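PDB 2QMA: diaminobutyrate-pyruvate transaminase and L-2,4-diaminobutyrate decarboxylase from Vibrio parahaemolyticus, which probably uses pyridoxal 5'-phosphate for transaminase and carbon-carbon lyase (decarboxylase) chemistry, the part modelled here being its C-terminal decarboxylase domain. Local coordinates for residues M113-A118 and F327-S332; Y140-V145 and F375-V380; G161-G166 and C333-V338. One frame throughout, in Å; residues are numbered along the deposited sequence.

Interaction 1 of 3, residues M113-A118 and F327-S332; sequences MPAVAA and FYQTIS
Ala115, on the first turn of helix 113-125, points its methyl group toward the loop 327-332. Its CB lies 3.5 Å from Gln329 OE1 and 3.7 Å from Thr330 N, so it rests against polar atoms rather than against another methyl. The apolar part of the contact is small: Val116 CG2 meets Thr330 CG2 at 4.1 Å, the two side chains crossing at about a right angle.

No hydrogen bond spans the two segments; the polar bonds lie within the loop or run outside it. The Gln329 chain bends at CG (chi2 -53°), which brings CD back beside Ala115 CB. Its NE2 donates to Phe327 O at 2.8 Å, nearly straight at 166°, with that oxygen close to the amide plane of Gln329. Thr383 holds OE1, so both ends of the amide are tied and its flip is fixed. Thr330 OG1 is bonded to Glu119, one turn further along the helix that carries Ala115.

Beyond the contact, Ile331 N and O are bonded to Asn126 and Arg374 of the second subunit. The loop follows closely on Lys325, the predicted attachment point of the cofactor. Thr330 N has no partner in the model and is buried against Ala115 CB, which implies that residues 113-118 meet the loop by van der Waals contact alone, the helix's polar hold coming a turn later, from Glu119.

Interaction 2 of 3, residues Y140-V145 and F375-V380; sequences YVEQKV and FDALKV. With EDO (1,2-ethanediol), chain C.
Glu142 OE1 is gripped by two groups: water 1, which donates to it at 2.7 Å, and Lys373, which forms a salt bridge with it. The same water accepts from Ala377 N at 3.0 Å, so it joins the carboxylate of helix 136-152 to the backbone of Ala377, near the beginning of helix 377-386. Glu142 CG is anti to the backbone N (chi1 -175°) and the chain runs extended beyond it, carrying the carboxylate past Ala377 CB. That methyl sits against the Glu142 backbone, 3.7 Å from its CA, where the two backbones come nearest.

Hydrophobic contacts flank this point. Val141 CG1 comes in at the edge of the Phe375 ring, near its plane, 3.5 Å from CE1, and the two side chains cross at about a right angle. Leu378 CB covers one face of that ring, 3.6 Å above its centre. One turn on, Val145 splits its branches: CG1 packs on Val380 CG1 at 3.9 Å, and CG2 faces Ala377 O.

On the far side of its helix Lys379 NZ makes a salt bridge, weak as a hydrogen bond, to Asp376 OD1 at 3.1 Å, with Glu119 as a second anionic partner. Lys144 NZ holds an ethanediol, probably from the crystallisation liquor, and also reaches Asn69 O of the second subunit. Phe163 of strand 160-164 packs on Val145, Ala377 and Val380, helix 113-125 lies against Leu378 and Lys379, and Val91 of the second subunit meets both Val141 and Phe375.

Interaction 3 of 3, residues G161-G166 and C333-V338; sequences GIFTSG and CGALLV
Thr164 and Gly334 form a lopsided last pair between these strands, with a water beside its weaker bond. Thr164 N donates to Gly334 O at 2.8 Å and 167°, approaching from above the carbonyl plane. The return bond, Gly334 N to Thr164 O, is weak at 3.4 Å. Water 2 accepts from the same Gly334 N at 3.1 Å; its other contact, with Thr164 O, is too short to be sound.

Farther along, the backbone bonds of the Ile162-Leu336 pair are regular and run both ways. Ile162 CD1 lies 4.0 Å from Leu336 CB, the side chains pointing the same way, although Ile162 is modelled with a nearly eclipsed chi1 of 5°. These are the edge strand 160-164 and its antiparallel neighbour 334-338 in the mixed seven-stranded sheet of the fold type I pyridoxal phosphate enzymes. On the other sheet face the Phe163 ring takes Cys333 SG at its edge, 3.9 Å from CE2, while Ala335 CB lies over one ring face. Leu337 CD2 packs on Gly161 CA.

Past the strand, Thr164 OG1 accepts from Gly166 N at 3.2 Å, an ST turn, and is also bonded to Ser170. Gly166 is the N-cap residue of helix 167-187, whose start, as in related enzymes, probably faces the cofactor phosphate.

Along the chain, helix 113-125 comes first, then helix 136-152 and strand 160-164; their partners lie far on, after strand 318-322. Interaction 1 closes first, when the loop 327-332 returns to helix 113-125, and interaction 3 follows directly as strand 334-338 pairs with strand 160-164. Interaction 2 closes last, near the start of helix 377-386. Interaction 3 is therefore nested inside interaction 2, and interaction 1 crosses both. The three also touch: Lys379 NZ probably bonds to Thr330 O and Ser332 O, linking interactions 1 and 2, and Glu142 OE2 to Phe163 N, linking 2 and 3. Together they tie the sheet edge and the loop after the predicted cofactor lysine to helices at the subunit interface.

Interaction 1 of 3, residues M113-A118 and F327-S332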
loop_
_atom_site.group_PDB
_atom_site.type_symbol
_atom_site.label_atom_id
_atom_site.label_comp_id
_atom_site.label_asym_id
_atom_site.label_seq_id
_atom_site.Cartn_x
_atom_site.Cartn_y
_atom_site.Cartn_z
HETATM N N MSE A 113 -14.307 5.323 -13.477
HETATM C CA MSE A 113 -14.361 4.101 -14.274
HETATM C C MSE A 113 -13.001 3.636 -14.796
HETATM O O MSE A 113 -12.707 2.439 -14.739
HETATM C CB MSE A 113 -15.342 4.268 -15.432
HETATM C CG MSE A 113 -15.784 2.934 -16.020
HETATM SE SE MSE A 113 -16.959 2.042 -14.782
HETATM C CE MSE A 113 -18.553 3.175 -15.070
ATOM N N PRO A 114 -12.184 4.556 -15.345
ATOM C CA PRO A 114 -10.849 4.171 -15.790
ATOM C C PRO A 114 -9.935 3.598 -14.707
ATOM O O PRO A 114 -9.138 2.714 -15.012
ATOM C CB PRO A 114 -10.261 5.478 -16.360
ATOM C CG PRO A 114 -11.134 6.551 -15.901
ATOM C CD PRO A 114 -12.486 5.959 -15.724
ATOM N N ALA A 115 -10.059 4.099 -13.478
ATOM C CA ALA A 115 -9.360 3.473 -12.335
ATOM C C ALA A 115 -9.895 2.061 -12.035
ATOM O O ALA A 115 -9.108 1.154 -11.808
ATOM C CB ALA A 115 -9.423 4.343 -11.135
ATOM N N VAL A 116 -11.215 1.867 -12.071
ATOM C CA VAL A 116 -11.784 0.528 -11.842
ATOM C C VAL A 116 -11.341 -0.483 -12.940
ATOM O O VAL A 116 -10.950 -1.605 -12.629
ATOM C CB VAL A 116 -13.314 0.600 -11.630
ATOM C CG1 VAL A 116 -13.943 -0.816 -11.410
ATOM C CG2 VAL A 116 -13.635 1.490 -10.462
ATOM N N ALA A 117 -11.380 -0.085 -14.208
ATOM C CA ALA A 117 -10.912 -0.954 -15.305
ATOM C C ALA A 117 -9.437 -1.250 -15.070
ATOM O O ALA A 117 -9.024 -2.395 -15.190
ATOM C CB ALA A 117 -11.096 -0.285 -16.666
ATOM N N ALA A 118 -8.645 -0.220 -14.743
ATOM C CA ALA A 118 -7.204 -0.400 -14.490
ATOM C C ALA A 118 -6.941 -1.466 -13.407
ATOM O O ALA A 118 -6.019 -2.279 -13.541
ATOM C CB ALA A 118 -6.528 0.951 -14.124
ATOM N N PHE A 327 -8.712 13.133 -7.357
ATOM C CA PHE A 327 -8.500 12.575 -8.719
ATOM C C PHE A 327 -9.356 11.320 -9.011
ATOM O O PHE A 327 -9.289 10.745 -10.111
ATOM C CB PHE A 327 -7.048 12.187 -8.939
ATOM C CG PHE A 327 -6.066 13.352 -9.070
ATOM C CD1 PHE A 327 -5.602 13.769 -10.328
ATOM C CD2 PHE A 327 -5.515 13.943 -7.922
ATOM C CE1 PHE A 327 -4.633 14.794 -10.444
ATOM C CE2 PHE A 327 -4.581 14.955 -8.022
ATOM C CZ PHE A 327 -4.120 15.378 -9.287
ATOM N N TYR A 328 -10.138 10.895 -8.021
ATOM C CA TYR A 328 -11.100 9.778 -8.162
ATOM C C TYR A 328 -10.537 8.380 -8.436
ATOM O O TYR A 328 -11.276 7.479 -8.848
ATOM C CB TYR A 328 -12.092 10.117 -9.272
ATOM C CG TYR A 328 -12.740 11.466 -9.090
ATOM C CD1 TYR A 328 -13.627 11.698 -8.029
ATOM C CD2 TYR A 328 -12.546 12.481 -10.033
ATOM C CE1 TYR A 328 -14.275 12.930 -7.877
ATOM C CE2 TYR A 328 -13.217 13.742 -9.895
ATOM C CZ TYR A 328 -14.060 13.941 -8.798
ATOM O OH TYR A 328 -14.697 15.146 -8.636
ATOM N N GLN A 329 -9.234 8.197 -8.213
ATOM C CA GLN A 329 -8.628 6.886 -8.375
ATOM C C GLN A 329 -9.009 5.974 -7.197
ATOM O O GLN A 329 -9.219 6.461 -6.086
ATOM C CB GLN A 329 -7.084 7.019 -8.509
ATOM C CG GLN A 329 -6.694 8.005 -9.643
ATOM C CD GLN A 329 -7.363 7.652 -10.987
ATOM O OE1 GLN A 329 -6.952 6.709 -11.663
ATOM N NE2 GLN A 329 -8.409 8.393 -11.352
ATOM N N THR A 330 -9.053 4.663 -7.426
ATOM C CA THR A 330 -9.252 3.720 -6.334
ATOM C C THR A 330 -8.056 3.706 -5.333
ATOM O O THR A 330 -6.874 3.877 -5.713
ATOM C CB THR A 330 -9.474 2.286 -6.846
ATOM O OG1 THR A 330 -8.440 1.964 -7.761
ATOM C CG2 THR A 330 -10.856 2.109 -7.571
ATOM N N ILE A 331 -8.363 3.506 -4.057
ATOM C CA ILE A 331 -7.288 3.281 -3.066
ATOM C C ILE A 331 -6.477 2.030 -3.415
ATOM O O ILE A 331 -7.083 1.040 -3.786
ATOM C CB ILE A 331 -7.883 3.158 -1.646
ATOM C CG1 ILE A 331 -8.614 4.457 -1.266
ATOM C CG2 ILE A 331 -6.799 2.759 -0.605
ATOM C CD1 ILE A 331 -9.809 4.182 -0.344
ATOM N N SER A 332 -5.128 2.022 -3.353
ATOM C CA SER A 332 -4.218 3.159 -3.112
ATOM C C SER A 332 -3.763 3.790 -4.409
ATOM O O SER A 332 -3.641 3.117 -5.459
ATOM C CB SER A 332 -2.954 2.647 -2.407
ATOM O OG SER A 332 -2.534 1.415 -3.028
#

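Interaction 2 of 3, residues Y140-V145 and F375-V380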
loop_
_atom_site.group_PDB
_atom_site.type_symbol
_atom_site.label_atom_id
_atom_site.label_comp_id
_atom_site.label_asym_id
_atom_site.label_seq_id
_atom_site.Cartn_x
_atom_site.Cartn_y
_atom_site.Cartn_z
ATOM N N TYR A 140 8.048 1.551 -16.741
ATOM C CA TYR A 140 8.085 2.702 -17.624
ATOM C C TYR A 140 6.779 3.497 -17.541
ATOM O O TYR A 140 6.816 4.722 -17.612
ATOM C CB TYR A 140 8.353 2.255 -19.049
ATOM C CG TYR A 140 9.681 1.594 -19.279
ATOM C CD1 TYR A 140 10.872 2.168 -18.831
ATOM C CD2 TYR A 140 9.755 0.402 -20.003
ATOM C CE1 TYR A 140 12.094 1.552 -19.090
ATOM C CE2 TYR A 140 10.976 -0.201 -20.274
ATOM C CZ TYR A 140 12.118 0.359 -19.812
ATOM O OH TYR A 140 13.316 -0.272 -20.085
ATOM N N VAL A 141 5.644 2.801 -17.374
ATOM C CA VAL A 141 4.344 3.464 -17.154
ATOM C C VAL A 141 4.422 4.375 -15.931
ATOM O O VAL A 141 4.089 5.551 -16.032
ATOM C CB VAL A 141 3.167 2.468 -17.021
ATOM C CG1 VAL A 141 1.874 3.142 -16.512
ATOM C CG2 VAL A 141 2.918 1.736 -18.411
ATOM N N GLU A 142 4.853 3.819 -14.790
ATOM C CA GLU A 142 5.043 4.619 -13.569
ATOM C C GLU A 142 5.959 5.846 -13.828
ATOM O O GLU A 142 5.598 6.987 -13.454
ATOM C CB GLU A 142 5.586 3.789 -12.391
ATOM C CG GLU A 142 5.617 4.676 -11.142
ATOM C CD GLU A 142 5.855 3.991 -9.831
ATOM O OE1 GLU A 142 5.238 2.937 -9.549
ATOM O OE2 GLU A 142 6.627 4.591 -9.043
ATOM N N GLN A 143 7.135 5.639 -14.446
ATOM C CA GLN A 143 8.020 6.781 -14.682
ATOM C C GLN A 143 7.381 7.861 -15.596
ATOM O O GLN A 143 7.534 9.055 -15.370
ATOM C CB GLN A 143 9.375 6.350 -15.234
ATOM C CG GLN A 143 10.401 7.515 -15.210
ATOM C CD GLN A 143 10.806 7.952 -13.783
ATOM O OE1 GLN A 143 11.230 7.138 -12.974
ATOM N NE2 GLN A 143 10.672 9.247 -13.491
ATOM N N LYS A 144 6.681 7.419 -16.623
ATOM C CA LYS A 144 5.953 8.296 -17.553
ATOM C C LYS A 144 4.963 9.194 -16.772
ATOM O O LYS A 144 4.912 10.412 -16.992
ATOM C CB LYS A 144 5.194 7.421 -18.580
ATOM C CG LYS A 144 4.151 8.121 -19.463
ATOM C CD LYS A 144 4.685 9.332 -20.244
ATOM C CE LYS A 144 3.692 9.707 -21.359
ATOM N NZ LYS A 144 4.012 11.026 -22.048
ATOM N N VAL A 145 4.152 8.557 -15.911
ATOM C CA VAL A 145 3.124 9.266 -15.128
ATOM C C VAL A 145 3.823 10.232 -14.165
ATOM O O VAL A 145 3.383 11.390 -13.988
ATOM C CB VAL A 145 2.211 8.279 -14.341
ATOM C CG1 VAL A 145 1.360 9.012 -13.291
ATOM C CG2 VAL A 145 1.348 7.429 -15.257
ATOM N N PHE A 375 1.058 -1.939 -8.988
ATOM C CA PHE A 375 1.087 -1.111 -10.194
ATOM C C PHE A 375 -0.062 -0.069 -10.167
ATOM O O PHE A 375 -0.859 0.033 -11.109
ATOM C CB PHE A 375 1.025 -2.090 -11.408
ATOM C CG PHE A 375 1.172 -1.431 -12.787
ATOM C CD1 PHE A 375 1.620 -0.116 -12.940
ATOM C CD2 PHE A 375 0.889 -2.178 -13.931
ATOM C CE1 PHE A 375 1.756 0.461 -14.219
ATOM C CE2 PHE A 375 1.023 -1.607 -15.220
ATOM C CZ PHE A 375 1.460 -0.286 -15.347
ATOM N N ASP A 376 -0.142 0.719 -9.101
ATOM C CA ASP A 376 -1.186 1.738 -9.024
ATOM C C ASP A 376 -1.129 2.854 -10.126
ATOM O O ASP A 376 -2.140 3.510 -10.448
ATOM C CB ASP A 376 -1.192 2.390 -7.626
ATOM C CG ASP A 376 -1.628 1.431 -6.541
ATOM O OD1 ASP A 376 -2.607 0.715 -6.795
ATOM O OD2 ASP A 376 -0.975 1.379 -5.453
ATOM N N ALA A 377 0.055 3.077 -10.667
ATOM C CA ALA A 377 0.267 4.187 -11.610
ATOM C C ALA A 377 -0.552 3.923 -12.877
ATOM O O ALA A 377 -0.823 4.855 -13.651
ATOM C CB ALA A 377 1.737 4.329 -11.936
ATOM N N LEU A 378 -0.977 2.667 -13.068
ATOM C CA LEU A 378 -1.751 2.305 -14.290
ATOM C C LEU A 378 -3.066 3.062 -14.273
ATOM O O LEU A 378 -3.507 3.559 -15.306
ATOM C CB LEU A 378 -1.957 0.784 -14.472
ATOM C CG LEU A 378 -2.757 0.354 -15.742
ATOM C CD1 LEU A 378 -1.989 0.647 -17.035
ATOM C CD2 LEU A 378 -3.196 -1.152 -15.737
ATOM N N LYS A 379 -3.645 3.218 -13.077
ATOM C CA LYS A 379 -4.883 3.950 -12.894
ATOM C C LYS A 379 -4.763 5.370 -13.491
ATOM O O LYS A 379 -5.612 5.750 -14.291
ATOM C CB LYS A 379 -5.250 4.059 -11.414
ATOM C CG LYS A 379 -5.410 2.720 -10.705
ATOM C CD LYS A 379 -5.363 2.955 -9.180
ATOM C CE LYS A 379 -5.177 1.689 -8.468
ATOM N NZ LYS A 379 -5.449 1.850 -7.008
ATOM N N VAL A 380 -3.728 6.124 -13.098
ATOM C CA VAL A 380 -3.584 7.499 -13.575
ATOM C C VAL A 380 -3.264 7.468 -15.081
ATOM O O VAL A 380 -3.753 8.316 -15.848
ATOM C CB VAL A 380 -2.494 8.286 -12.811
ATOM C CG1 VAL A 380 -2.449 9.743 -13.286
ATOM C CG2 VAL A 380 -2.703 8.220 -11.282
HETATM C C1 EDO C . 6.736 13.074 -20.623
HETATM O O1 EDO C . 6.718 11.748 -21.215
HETATM C C2 EDO C . 5.567 13.345 -19.679
HETATM O O2 EDO C . 4.314 13.134 -20.329
HETATM O O HOH W 1 2.699 2.113 -9.668
#

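Interaction 3 of 3, residues G161-G166 and C333-V338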
loop_
_atom_site.group_PDB
_atom_site.type_symbol
_atom_site.label_atom_id
_atom_site.label_comp_id
_atom_site.label_asym_id
_atom_site.label_seq_id
_atom_site.Cartn_x
_atom_site.Cartn_y
_atom_site.Cartn_z
ATOM N N GLY A 161 9.842 11.565 -8.824
ATOM C CA GLY A 161 8.835 11.176 -7.877
ATOM C C GLY A 161 8.756 9.667 -7.828
ATOM O O GLY A 161 9.447 8.974 -8.593
ATOM N N ILE A 162 7.922 9.156 -6.933
ATOM C CA ILE A 162 7.585 7.741 -6.921
ATOM C C ILE A 162 6.209 7.585 -6.348
ATOM O O ILE A 162 5.799 8.342 -5.450
ATOM C CB ILE A 162 8.397 6.875 -5.950
ATOM C CG1 ILE A 162 9.327 7.689 -5.084
ATOM C CG2 ILE A 162 8.788 5.442 -6.580
ATOM C CD1 ILE A 162 8.484 8.244 -3.974
ATOM N N PHE A 163 5.541 6.523 -6.760
ATOM C CA PHE A 163 4.211 6.266 -6.257
ATOM C C PHE A 163 4.306 5.630 -4.893
ATOM O O PHE A 163 5.212 4.850 -4.640
ATOM C CB PHE A 163 3.432 5.372 -7.223
ATOM C CG PHE A 163 2.648 6.137 -8.241
ATOM C CD1 PHE A 163 3.298 6.860 -9.250
ATOM C CD2 PHE A 163 1.238 6.158 -8.169
ATOM C CE1 PHE A 163 2.542 7.570 -10.213
ATOM C CE2 PHE A 163 0.462 6.840 -9.139
ATOM C CZ PHE A 163 1.116 7.560 -10.147
ATOM N N THR A 164 3.383 6.001 -4.022
ATOM C CA THR A 164 3.350 5.539 -2.641
ATOM C C THR A 164 1.927 4.983 -2.353
ATOM O O THR A 164 1.022 5.072 -3.194
ATOM C CB THR A 164 3.595 6.710 -1.655
ATOM O OG1 THR A 164 2.484 7.616 -1.752
ATOM C CG2 THR A 164 4.913 7.428 -1.947
ATOM N N SER A 165 1.722 4.436 -1.163
ATOM C CA SER A 165 0.380 4.000 -0.748
ATOM C C SER A 165 -0.638 5.133 -0.470
ATOM O O SER A 165 -1.839 4.870 -0.314
ATOM C CB SER A 165 0.495 3.140 0.478
ATOM O OG SER A 165 0.941 3.951 1.535
ATOM N N GLY A 166 -0.182 6.376 -0.402
ATOM C CA GLY A 166 -1.109 7.491 -0.284
ATOM C C GLY A 166 -0.522 8.574 0.591
ATOM O O GLY A 166 0.672 8.538 0.880
ATOM N N CYS A 333 -3.481 5.087 -4.359
ATOM C CA CYS A 333 -2.925 5.747 -5.532
ATOM C C CYS A 333 -2.452 7.092 -5.003
ATOM O O CYS A 333 -3.256 8.011 -4.855
ATOM C CB CYS A 333 -3.982 5.900 -6.626
ATOM S SG CYS A 333 -3.327 6.275 -8.276
ATOM N N GLY A 334 -1.170 7.187 -4.674
ATOM C CA GLY A 334 -0.596 8.491 -4.269
ATOM C C GLY A 334 0.833 8.584 -4.776
ATOM O O GLY A 334 1.380 7.602 -5.248
ATOM N N ALA A 335 1.452 9.750 -4.694
ATOM C CA ALA A 335 2.896 9.844 -5.077
ATOM C C ALA A 335 3.528 10.916 -4.232
ATOM O O ALA A 335 2.842 11.769 -3.684
ATOM C CB ALA A 335 3.048 10.222 -6.519
ATOM N N LEU A 336 4.836 10.872 -4.185
ATOM C CA LEU A 336 5.613 11.920 -3.606
ATOM C C LEU A 336 6.518 12.454 -4.681
ATOM O O LEU A 336 7.321 11.700 -5.258
ATOM C CB LEU A 336 6.462 11.365 -2.490
ATOM C CG LEU A 336 7.285 12.504 -1.826
ATOM C CD1 LEU A 336 6.394 13.302 -0.816
ATOM C CD2 LEU A 336 8.530 11.940 -1.213
ATOM N N LEU A 337 6.429 13.764 -4.924
ATOM C CA LEU A 337 7.300 14.412 -5.909
ATOM C C LEU A 337 8.371 15.197 -5.177
ATOM O O LEU A 337 8.138 15.747 -4.065
ATOM C CB LEU A 337 6.505 15.366 -6.812
ATOM C CG LEU A 337 5.220 14.771 -7.432
ATOM C CD1 LEU A 337 4.537 15.875 -8.240
ATOM C CD2 LEU A 337 5.542 13.536 -8.331
ATOM N N VAL A 338 9.542 15.238 -5.782
ATOM C CA VAL A 338 10.615 16.064 -5.270
ATOM C C VAL A 338 11.196 16.964 -6.365
ATOM O O VAL A 338 11.268 16.569 -7.542
ATOM C CB VAL A 338 11.796 15.243 -4.552
ATOM C CG1 VAL A 338 11.248 14.430 -3.306
ATOM C CG2 VAL A 338 12.603 14.403 -5.540
HETATM O O HOH W 2 -0.106 4.313 -5.345
#